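Local coordinates for UPF0135 protein SA1388 (Staphylococcus aureus subsp. aureus, PDB 3LNL), which is of unknown function but carries a dinuclear zinc centre in a toroidal NIF3-family hexamer whose openings are capped by PII-like domains, at residues L265-V270 against H330-V335; K281-I286 against V304-D309; T50-N55 against S360-D365. The protein carries 2 engineered substitutions. One frame throughout, in Å; residues are numbered along the deposited sequence. Where two conformers were deposited one is given.

Contact 1. Residues L265-V270 against H330-V335. With ZN (zinc ion), chain F; ZN (zinc ion), chain G.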
loop_
_atom_site.group_PDB
_atom_site.type_symbol
_atom_site.label_atom_id
_atom_site.label_comp_id
_atom_site.label_asym_id
_atom_site.label_seq_id
_atom_site.Cartn_x
_atom_site.Cartn_y
_atom_site.Cartn_z
ATOM N N LEU B 265 7.386 -42.974 1.729
ATOM C CA LEU B 265 8.056 -41.955 0.949
ATOM C C LEU B 265 9.599 -41.952 1.078
ATOM O O LEU B 265 10.246 -41.045 0.531
ATOM C CB LEU B 265 7.512 -40.557 1.322
ATOM C CG LEU B 265 6.101 -40.231 0.808
ATOM C CD1 LEU B 265 5.422 -39.149 1.654
ATOM C CD2 LEU B 265 6.186 -39.755 -0.610
ATOM N N ASN B 266 10.149 -42.906 1.823
ATOM C CA ASN B 266 11.587 -43.055 2.072
ATOM C C ASN B 266 12.228 -41.758 2.596
ATOM O O ASN B 266 13.235 -41.259 2.075
ATOM C CB ASN B 266 12.267 -43.490 0.768
ATOM C CG ASN B 266 13.627 -44.074 0.997
ATOM O OD1 ASN B 266 13.888 -44.700 2.017
ATOM N ND2 ASN B 266 14.520 -43.888 0.020
ATOM N N ILE B 267 11.634 -41.222 3.645
ATOM C CA ILE B 267 12.067 -39.979 4.185
ATOM C C ILE B 267 13.069 -40.277 5.276
ATOM O O ILE B 267 12.801 -41.164 6.135
ATOM C CB ILE B 267 10.857 -39.178 4.749
ATOM C CG1 ILE B 267 9.692 -39.185 3.763
ATOM C CG2 ILE B 267 11.279 -37.719 5.081
ATOM C CD1 ILE B 267 8.401 -38.494 4.381
ATOM N N PRO B 268 14.211 -39.553 5.296
ATOM C CA PRO B 268 15.230 -39.833 6.315
ATOM C C PRO B 268 14.807 -39.486 7.733
ATOM O O PRO B 268 15.193 -40.156 8.674
ATOM C CB PRO B 268 16.434 -38.953 5.878
ATOM C CG PRO B 268 16.261 -38.801 4.404
ATOM C CD PRO B 268 14.746 -38.694 4.215
ATOM N N SER B 269 13.966 -38.473 7.866
ATOM C CA SER B 269 13.522 -38.012 9.175
ATOM C C SER B 269 12.154 -37.374 8.982
ATOM O O SER B 269 11.948 -36.643 8.042
ATOM C CB SER B 269 14.484 -36.955 9.719
ATOM O OG SER B 269 13.998 -36.340 10.890
ATOM N N VAL B 270 11.220 -37.685 9.896
ATOM C CA VAL B 270 9.926 -37.041 9.963
ATOM C C VAL B 270 9.720 -36.500 11.378
ATOM O O VAL B 270 10.278 -37.050 12.326
ATOM C CB VAL B 270 8.837 -38.068 9.537
ATOM C CG1 VAL B 270 7.466 -37.661 9.966
ATOM C CG2 VAL B 270 8.941 -38.282 7.973
ATOM N N HIS B 330 9.620 -30.577 2.619
ATOM C CA HIS B 330 9.232 -30.000 1.353
ATOM C C HIS B 330 9.727 -30.926 0.245
ATOM O O HIS B 330 9.017 -31.116 -0.769
ATOM C CB HIS B 330 9.911 -28.647 1.261
ATOM C CG HIS B 330 9.464 -27.746 0.150
ATOM N ND1 HIS B 330 9.314 -26.381 0.343
ATOM C CD2 HIS B 330 9.182 -27.983 -1.150
ATOM C CE1 HIS B 330 8.989 -25.816 -0.815
ATOM N NE2 HIS B 330 8.808 -26.773 -1.714
ATOM N N TYR B 331 10.933 -31.500 0.444
ATOM C CA TYR B 331 11.497 -32.405 -0.530
ATOM C C TYR B 331 10.581 -33.583 -0.939
ATOM O O TYR B 331 10.741 -34.128 -2.048
ATOM C CB TYR B 331 12.895 -32.921 -0.117
ATOM C CG TYR B 331 13.557 -33.684 -1.233
ATOM C CD1 TYR B 331 13.970 -33.014 -2.380
ATOM C CD2 TYR B 331 13.643 -35.061 -1.201
ATOM C CE1 TYR B 331 14.479 -33.693 -3.479
ATOM C CE2 TYR B 331 14.182 -35.769 -2.280
ATOM C CZ TYR B 331 14.586 -35.052 -3.441
ATOM O OH TYR B 331 15.120 -35.721 -4.509
ATOM N N SER B 332 9.615 -33.960 -0.103
ATOM C CA SER B 332 8.670 -34.979 -0.475
ATOM C C SER B 332 7.811 -34.663 -1.699
ATOM O O SER B 332 7.240 -35.577 -2.262
ATOM C CB SER B 332 7.813 -35.426 0.680
ATOM O OG SER B 332 8.583 -36.124 1.642
ATOM N N GLU B 333 7.804 -33.425 -2.174
ATOM C CA GLU B 333 7.278 -33.160 -3.523
ATOM C C GLU B 333 7.992 -33.925 -4.650
ATOM O O GLU B 333 7.493 -33.969 -5.775
ATOM C CB GLU B 333 7.299 -31.670 -3.814
ATOM C CG GLU B 333 6.353 -30.872 -2.979
ATOM C CD GLU B 333 6.182 -29.509 -3.522
ATOM O OE1 GLU B 333 5.135 -29.275 -4.165
ATOM O OE2 GLU B 333 7.122 -28.702 -3.391
ATOM N N TYR B 334 9.131 -34.567 -4.351
ATOM C CA TYR B 334 9.858 -35.336 -5.391
ATOM C C TYR B 334 9.034 -36.441 -5.998
ATOM O O TYR B 334 9.373 -36.929 -7.069
ATOM C CB TYR B 334 11.177 -35.958 -4.853
ATOM C CG TYR B 334 10.918 -37.225 -4.077
ATOM C CD1 TYR B 334 10.876 -38.430 -4.731
ATOM C CD2 TYR B 334 10.659 -37.211 -2.689
ATOM C CE1 TYR B 334 10.592 -39.623 -4.067
ATOM C CE2 TYR B 334 10.413 -38.431 -1.983
ATOM C CZ TYR B 334 10.376 -39.621 -2.687
ATOM O OH TYR B 334 10.089 -40.818 -2.082
ATOM N N VAL B 335 7.932 -36.831 -5.345
ATOM C CA VAL B 335 7.035 -37.828 -5.913
ATOM C C VAL B 335 6.497 -37.390 -7.255
ATOM O O VAL B 335 6.010 -38.216 -8.005
ATOM C CB VAL B 335 5.800 -38.198 -4.959
ATOM C CG1 VAL B 335 6.314 -38.801 -3.637
ATOM C CG2 VAL B 335 4.905 -36.974 -4.699
HETATM ZN ZN ZN F . 7.489 -26.674 -3.620
HETATM ZN ZN ZN G . 4.412 -27.666 -5.029
HETATM O O HOH W 1 8.105 -24.519 -3.701
HETATM O O HOH W 2 5.994 -25.862 -2.185
HETATM O O HOH W 3 5.854 -26.159 -4.938
HETATM O O HOH W 4 4.059 -26.753 -3.067
#
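The Y334 ring presents its edge to 265-270, with the carbonyl oxygen of L265 near the ring plane. The carbonyl oxygen of Y331, from its own turn, also lies in the ring plane, but nearer the CB end of the ring. One face carries CG1 of V335, displaced toward the rim. Y334 CB in turn lies over one face of the Y331 ring, 3.8 Å above its plane. The H330 ring has a bound water in plane at its edge.

The one hydrogen bond between the segments runs from Y334 OH to L265 O at 2.6 Å. The hydroxyl sits above the carbonyl plane, with a C=O...O angle of 118°. Y334 CG takes the crowded position between the backbone N and the carbonyl carbon (chi1 80°). This brings the hydroxyl end near L265. There N266, with positive phi, closes helix 254-264 in a Schellman motif. The polar tip of Y334 thus joins the end of that helix to the 3-10 turn 330-334, which leads toward helix 336-350.

Beside this bond the contact is mainly packing. L265 and V335 cross at about a right angle, and both also touch L116 of helix 112-119. I267 CD1 packs on S332 OG at 3.6 Å, while that hydroxyl is hydrogen-bonded to I328 O.

The same turn carries zinc ligands. H330 NE2 binds one zinc at 2.3 Å. E333 bridges the pair, OE2 to this zinc at 2.1 Å and OE1 to the other at 2.0 Å. H69 completes the first site; H68 and D106 serve the second.

Contact 2. Residues K281-I286 against V304-D309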
loop_
_atom_site.group_PDB
_atom_site.type_symbol
_atom_site.label_atom_id
_atom_site.label_comp_id
_atom_site.label_asym_id
_atom_site.label_seq_id
_atom_site.Cartn_x
_atom_site.Cartn_y
_atom_site.Cartn_z
ATOM N N LYS B 281 -7.907 -40.306 11.324
ATOM C CA LYS B 281 -8.584 -40.943 10.196
ATOM C C LYS B 281 -8.510 -40.122 8.908
ATOM O O LYS B 281 -8.220 -40.682 7.828
ATOM C CB LYS B 281 -10.037 -41.181 10.558
ATOM C CG LYS B 281 -10.858 -41.659 9.413
ATOM C CD LYS B 281 -10.519 -43.108 9.053
ATOM C CE LYS B 281 -11.456 -43.605 8.001
ATOM N NZ LYS B 281 -10.958 -44.899 7.562
ATOM N N ARG B 282 -8.856 -38.841 9.010
ATOM C CA ARG B 282 -8.855 -37.939 7.886
ATOM C C ARG B 282 -7.594 -37.067 7.880
ATOM O O ARG B 282 -7.226 -36.477 8.885
ATOM C CB ARG B 282 -10.119 -37.070 7.885
ATOM C CG ARG B 282 -11.375 -37.878 8.028
ATOM C CD ARG B 282 -12.638 -37.023 8.042
ATOM N NE ARG B 282 -12.771 -36.382 6.744
ATOM C CZ ARG B 282 -13.609 -35.392 6.479
ATOM N NH1 ARG B 282 -14.401 -34.907 7.435
ATOM N NH2 ARG B 282 -13.658 -34.894 5.246
ATOM N N ILE B 283 -6.980 -36.967 6.707
ATOM C CA ILE B 283 -5.686 -36.387 6.489
ATOM C C ILE B 283 -5.790 -35.286 5.430
ATOM O O ILE B 283 -6.296 -35.509 4.355
ATOM C CB ILE B 283 -4.751 -37.510 6.016
ATOM C CG1 ILE B 283 -4.686 -38.611 7.152
ATOM C CG2 ILE B 283 -3.329 -36.973 5.747
ATOM C CD1 ILE B 283 -4.736 -39.934 6.635
ATOM N N ALA B 284 -5.332 -34.077 5.745
ATOM C CA ALA B 284 -5.202 -33.032 4.731
ATOM C C ALA B 284 -3.719 -32.980 4.347
ATOM O O ALA B 284 -2.857 -33.037 5.235
ATOM C CB ALA B 284 -5.659 -31.695 5.297
ATOM N N ILE B 285 -3.439 -32.827 3.066
ATOM C CA ILE B 285 -2.062 -32.813 2.538
ATOM C C ILE B 285 -1.848 -31.643 1.605
ATOM O O ILE B 285 -2.581 -31.470 0.643
ATOM C CB ILE B 285 -1.733 -34.070 1.736
ATOM C CG1 ILE B 285 -1.866 -35.341 2.575
ATOM C CG2 ILE B 285 -0.285 -33.996 1.194
ATOM C CD1 ILE B 285 -2.084 -36.602 1.704
ATOM N N ILE B 286 -0.864 -30.806 1.938
ATOM C CA ILE B 286 -0.341 -29.801 1.018
ATOM C C ILE B 286 1.174 -29.985 0.940
ATOM O O ILE B 286 1.937 -29.630 1.838
ATOM C CB ILE B 286 -0.715 -28.350 1.354
ATOM C CG1 ILE B 286 -2.221 -28.182 1.357
ATOM C CG2 ILE B 286 -0.065 -27.381 0.300
ATOM C CD1 ILE B 286 -2.709 -26.837 1.776
ATOM N N VAL B 304 -5.238 -34.336 10.911
ATOM C CA VAL B 304 -3.829 -33.974 10.830
ATOM C C VAL B 304 -3.603 -33.297 9.478
ATOM O O VAL B 304 -4.302 -33.589 8.478
ATOM C CB VAL B 304 -2.886 -35.238 11.016
ATOM C CG1 VAL B 304 -3.160 -36.318 9.914
ATOM C CG2 VAL B 304 -1.395 -34.843 11.053
ATOM N N PHE B 305 -2.707 -32.325 9.508
ATOM C CA PHE B 305 -2.295 -31.577 8.385
ATOM C C PHE B 305 -0.867 -31.966 8.058
ATOM O O PHE B 305 0.016 -31.809 8.877
ATOM C CB PHE B 305 -2.385 -30.100 8.658
ATOM C CG PHE B 305 -2.064 -29.238 7.463
ATOM C CD1 PHE B 305 -2.909 -29.215 6.355
ATOM C CD2 PHE B 305 -0.881 -28.479 7.421
ATOM C CE1 PHE B 305 -2.634 -28.411 5.265
ATOM C CE2 PHE B 305 -0.576 -27.695 6.318
ATOM C CZ PHE B 305 -1.448 -27.657 5.229
ATOM N N VAL B 306 -0.660 -32.485 6.850
ATOM C CA VAL B 306 0.634 -32.976 6.396
ATOM C C VAL B 306 1.226 -32.020 5.393
ATOM O O VAL B 306 0.573 -31.663 4.370
ATOM C CB VAL B 306 0.509 -34.363 5.719
ATOM C CG1 VAL B 306 1.889 -34.839 5.184
ATOM C CG2 VAL B 306 -0.111 -35.391 6.703
ATOM N N THR B 307 2.453 -31.567 5.669
ATOM C CA THR B 307 3.117 -30.605 4.796
ATOM C C THR B 307 4.638 -30.666 5.002
ATOM O O THR B 307 5.142 -31.583 5.652
ATOM C CB THR B 307 2.555 -29.171 5.013
ATOM O OG1 THR B 307 2.914 -28.335 3.914
ATOM C CG2 THR B 307 3.048 -28.499 6.327
ATOM N N GLY B 308 5.355 -29.700 4.447
ATOM C CA GLY B 308 6.800 -29.547 4.667
ATOM C C GLY B 308 7.157 -28.186 5.183
ATOM O O GLY B 308 6.278 -27.324 5.318
ATOM N N ASP B 309 8.452 -28.004 5.498
ATOM C CA ASP B 309 9.064 -26.724 5.930
ATOM C C ASP B 309 8.342 -26.142 7.160
ATOM O O ASP B 309 8.132 -24.943 7.231
ATOM C CB ASP B 309 9.014 -25.656 4.804
ATOM C CG ASP B 309 10.108 -25.799 3.738
ATOM O OD1 ASP B 309 11.104 -26.489 3.941
ATOM O OD2 ASP B 309 9.970 -25.152 2.652
#
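Strands 281-285 and 304-307 run parallel, 4.7 Å apart at closest approach and inclined by 32°, with A284 paired to F305 and I285 to V306. Three backbone bonds, each nearly along the acceptor's C=O axis, join them. A284 N gives to V304 O at 3.0 Å, V306 N to A284 O at 2.8 Å, and I286 N to V306 O at 3.0 Å.

I283 lies alongside V304 and V306, and I285 alongside V306, all on one face. I283 CG2 meets V306 CG2 at 3.7 Å. I285 also packs against helix 112-119. The other face carries A284 and F305. CG of F305 is anti to the backbone N (chi1 -175°). A284 CB sits at the edge of the ring, by CD1. I286 crosses the ring obliquely, and I286 CD1 lies in the ring plane, 3.8 Å from F305 CZ. A297 of helix 294-299 covers both A284 and F305. This helix connects the two strands in a beta-alpha-beta unit.

The last bond comes from a side chain. T307 OG1, anti to the backbone N (chi1 -163°), donates to I286 O at 2.6 Å, nearly along the C=O axis. T307 OG1 is also hydrogen-bonded to G290 N. Two bonds thus hold the buried hydroxyl and fix its rotation. They tie I286 and T307 to the loop that holds G290, with the I286 side chain about 7 Å from a zinc ion.

Contact 3. Residues T50-N55 against S360-D365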
loop_
_atom_site.group_PDB
_atom_site.type_symbol
_atom_site.label_atom_id
_atom_site.label_comp_id
_atom_site.label_asym_id
_atom_site.label_seq_id
_atom_site.Cartn_x
_atom_site.Cartn_y
_atom_site.Cartn_z
ATOM N N THR B 50 18.472 -28.844 -11.226
ATOM C CA THR B 50 19.811 -28.535 -10.766
ATOM C C THR B 50 20.801 -28.808 -11.916
ATOM O O THR B 50 20.421 -29.379 -12.992
ATOM C CB THR B 50 20.208 -29.425 -9.599
ATOM O OG1 THR B 50 20.289 -30.773 -10.060
ATOM C CG2 THR B 50 19.175 -29.305 -8.432
ATOM N N LEU B 51 22.078 -28.504 -11.688
ATOM C CA LEU B 51 23.088 -28.759 -12.749
ATOM C C LEU B 51 23.168 -30.240 -13.092
ATOM O O LEU B 51 23.322 -30.629 -14.276
ATOM C CB LEU B 51 24.469 -28.252 -12.355
ATOM C CG LEU B 51 25.608 -28.196 -13.415
ATOM C CD1 LEU B 51 25.286 -27.225 -14.485
ATOM C CD2 LEU B 51 26.930 -27.797 -12.726
ATOM N N GLU B 52 23.091 -31.098 -12.069
ATOM C CA GLU B 52 23.150 -32.558 -12.306
ATOM C C GLU B 52 21.981 -33.010 -13.181
ATOM O O GLU B 52 22.150 -33.869 -14.040
ATOM C CB GLU B 52 23.210 -33.362 -10.990
ATOM C CG GLU B 52 24.569 -33.225 -10.235
ATOM C CD GLU B 52 24.638 -33.948 -8.867
ATOM O OE1 GLU B 52 23.593 -34.285 -8.243
ATOM O OE2 GLU B 52 25.784 -34.166 -8.394
ATOM N N VAL B 53 20.808 -32.396 -13.010
ATOM C CA VAL B 53 19.655 -32.761 -13.833
ATOM C C VAL B 53 19.907 -32.388 -15.317
ATOM O O VAL B 53 19.593 -33.166 -16.227
ATOM C CB VAL B 53 18.360 -32.145 -13.300
ATOM C CG1 VAL B 53 17.168 -32.327 -14.330
ATOM C CG2 VAL B 53 18.033 -32.783 -11.948
ATOM N N VAL B 54 20.501 -31.231 -15.540
ATOM C CA VAL B 54 20.817 -30.794 -16.876
ATOM C C VAL B 54 21.838 -31.767 -17.512
ATOM O O VAL B 54 21.653 -32.171 -18.657
ATOM C CB VAL B 54 21.325 -29.326 -16.908
ATOM C CG1 VAL B 54 21.619 -28.893 -18.346
ATOM C CG2 VAL B 54 20.309 -28.405 -16.240
ATOM N N ASN B 55 22.835 -32.195 -16.729
ATOM C CA ASN B 55 23.859 -33.120 -17.206
ATOM C C ASN B 55 23.240 -34.434 -17.537
ATOM O O ASN B 55 23.642 -35.085 -18.494
ATOM C CB ASN B 55 24.959 -33.313 -16.163
ATOM C CG ASN B 55 25.865 -32.084 -16.030
ATOM O OD1 ASN B 55 26.001 -31.316 -16.966
ATOM N ND2 ASN B 55 26.551 -31.968 -14.904
ATOM N N SER B 360 13.811 -38.110 -13.631
ATOM C CA SER B 360 15.192 -37.958 -13.130
ATOM C C SER B 360 15.362 -38.738 -11.836
ATOM O O SER B 360 14.551 -38.635 -10.926
ATOM C CB SER B 360 15.561 -36.483 -12.834
ATOM O OG SER B 360 16.846 -36.402 -12.171
ATOM N N THR B 361 16.418 -39.535 -11.792
ATOM C CA THR B 361 16.754 -40.371 -10.657
ATOM C C THR B 361 17.604 -39.635 -9.633
ATOM O O THR B 361 17.887 -40.174 -8.572
ATOM C CB THR B 361 17.604 -41.608 -11.143
ATOM O OG1 THR B 361 18.830 -41.132 -11.766
ATOM C CG2 THR B 361 16.846 -42.413 -12.198
ATOM N N ILE B 362 18.047 -38.423 -9.937
ATOM C CA ILE B 362 18.947 -37.731 -9.026
ATOM C C ILE B 362 18.206 -37.254 -7.758
ATOM O O ILE B 362 17.190 -36.603 -7.842
ATOM C CB ILE B 362 19.649 -36.592 -9.754
ATOM C CG1 ILE B 362 20.572 -37.218 -10.837
ATOM C CG2 ILE B 362 20.506 -35.715 -8.736
ATOM C CD1 ILE B 362 20.988 -36.290 -11.809
ATOM N N ASN B 363 18.731 -37.577 -6.583
ATOM C CA ASN B 363 18.238 -36.969 -5.372
ATOM C C ASN B 363 18.814 -35.557 -5.250
ATOM O O ASN B 363 19.994 -35.397 -5.070
ATOM C CB ASN B 363 18.611 -37.816 -4.143
ATOM C CG ASN B 363 17.955 -37.297 -2.894
ATOM O OD1 ASN B 363 17.973 -36.084 -2.640
ATOM N ND2 ASN B 363 17.344 -38.216 -2.092
ATOM N N THR B 364 17.969 -34.537 -5.349
ATOM C CA THR B 364 18.394 -33.170 -5.467
ATOM C C THR B 364 18.085 -32.470 -4.124
ATOM O O THR B 364 18.055 -31.283 -4.073
ATOM C CB THR B 364 17.577 -32.414 -6.614
ATOM O OG1 THR B 364 16.181 -32.577 -6.395
ATOM C CG2 THR B 364 17.908 -32.956 -8.000
ATOM N N ASP B 365 17.818 -33.223 -3.048
ATOM C CA ASP B 365 17.507 -32.621 -1.765
ATOM C C ASP B 365 18.773 -31.900 -1.348
ATOM O O ASP B 365 19.819 -32.523 -1.323
ATOM C CB ASP B 365 17.148 -33.645 -0.704
ATOM C CG ASP B 365 16.533 -33.006 0.554
ATOM O OD1 ASP B 365 16.689 -31.782 0.772
ATOM O OD2 ASP B 365 15.920 -33.734 1.364
#
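S360 OG is the best-held polar atom, gripped by two hydrogen bonds. It accepts from I362 N at 3.2 Å, with an N-H...O angle of 158°, which makes an ST turn. Its second partner is E56 OE2, one helical turn beyond E52. OG is anti to the backbone N (chi1 172°). It also meets V53 CG2 at 3.8 Å, so its flank lies against an apolar branch.

The two segments meet by packing alone. I362 has the largest share. Its CD1 reaches over the first turn of the helix, 3.5 Å from E52 O, and also touches E52 CB. In one of its two conformers, E52 brings OE1 within 3.4 Å of I362 CG2. The E52 chain is extended beyond CG and crosses I362 obliquely.

T364 covers the start of the helix. Its CG2 is anti to the carbonyl carbon and touches both T50 OG1 and T50 CG2. The T364 side chain crosses that of V53 at about a right angle, with the two CG2 atoms 4.0 Å apart. T50 is the N-cap: OG1, in the crowded position (chi1 66°), accepts a weak bond from V53 N at 3.4 Å. In the loop, N363 OD1 accepts from D365 N at 2.9 Å in an Asx turn.

V53 and S360 both touch L44 of strand 43-46, the neighbour of strand 357-359 in the sheet. The arrangement is a capped helix start packed against the loop that leaves a strand outermost in the NIF3 alpha/beta sheet within this chain, where the C-terminal chain joins the N-terminal part.

The three contacts are nested along the chain: contact 2 lies inside the loop closed by contact 1, and contact 1 inside that closed by contact 3. Contact 1 touches both others and holds zinc ligands. D309 OD2 of contact 2 and H330 ND1 are 2.7 Å apart, a probable hydrogen bond; since NE2 is on zinc, ND1 is likely the donor. D309 is thus a second-shell partner that may polarise the zinc-bound imidazole. Toward contact 3, Y331 OH and T364 N are 3.2 Å apart, again a probable hydrogen bond. The T364 side chain is about 11 Å from a zinc. Contacts 2 and 3 do not touch; their nearest atoms are about 8 Å apart.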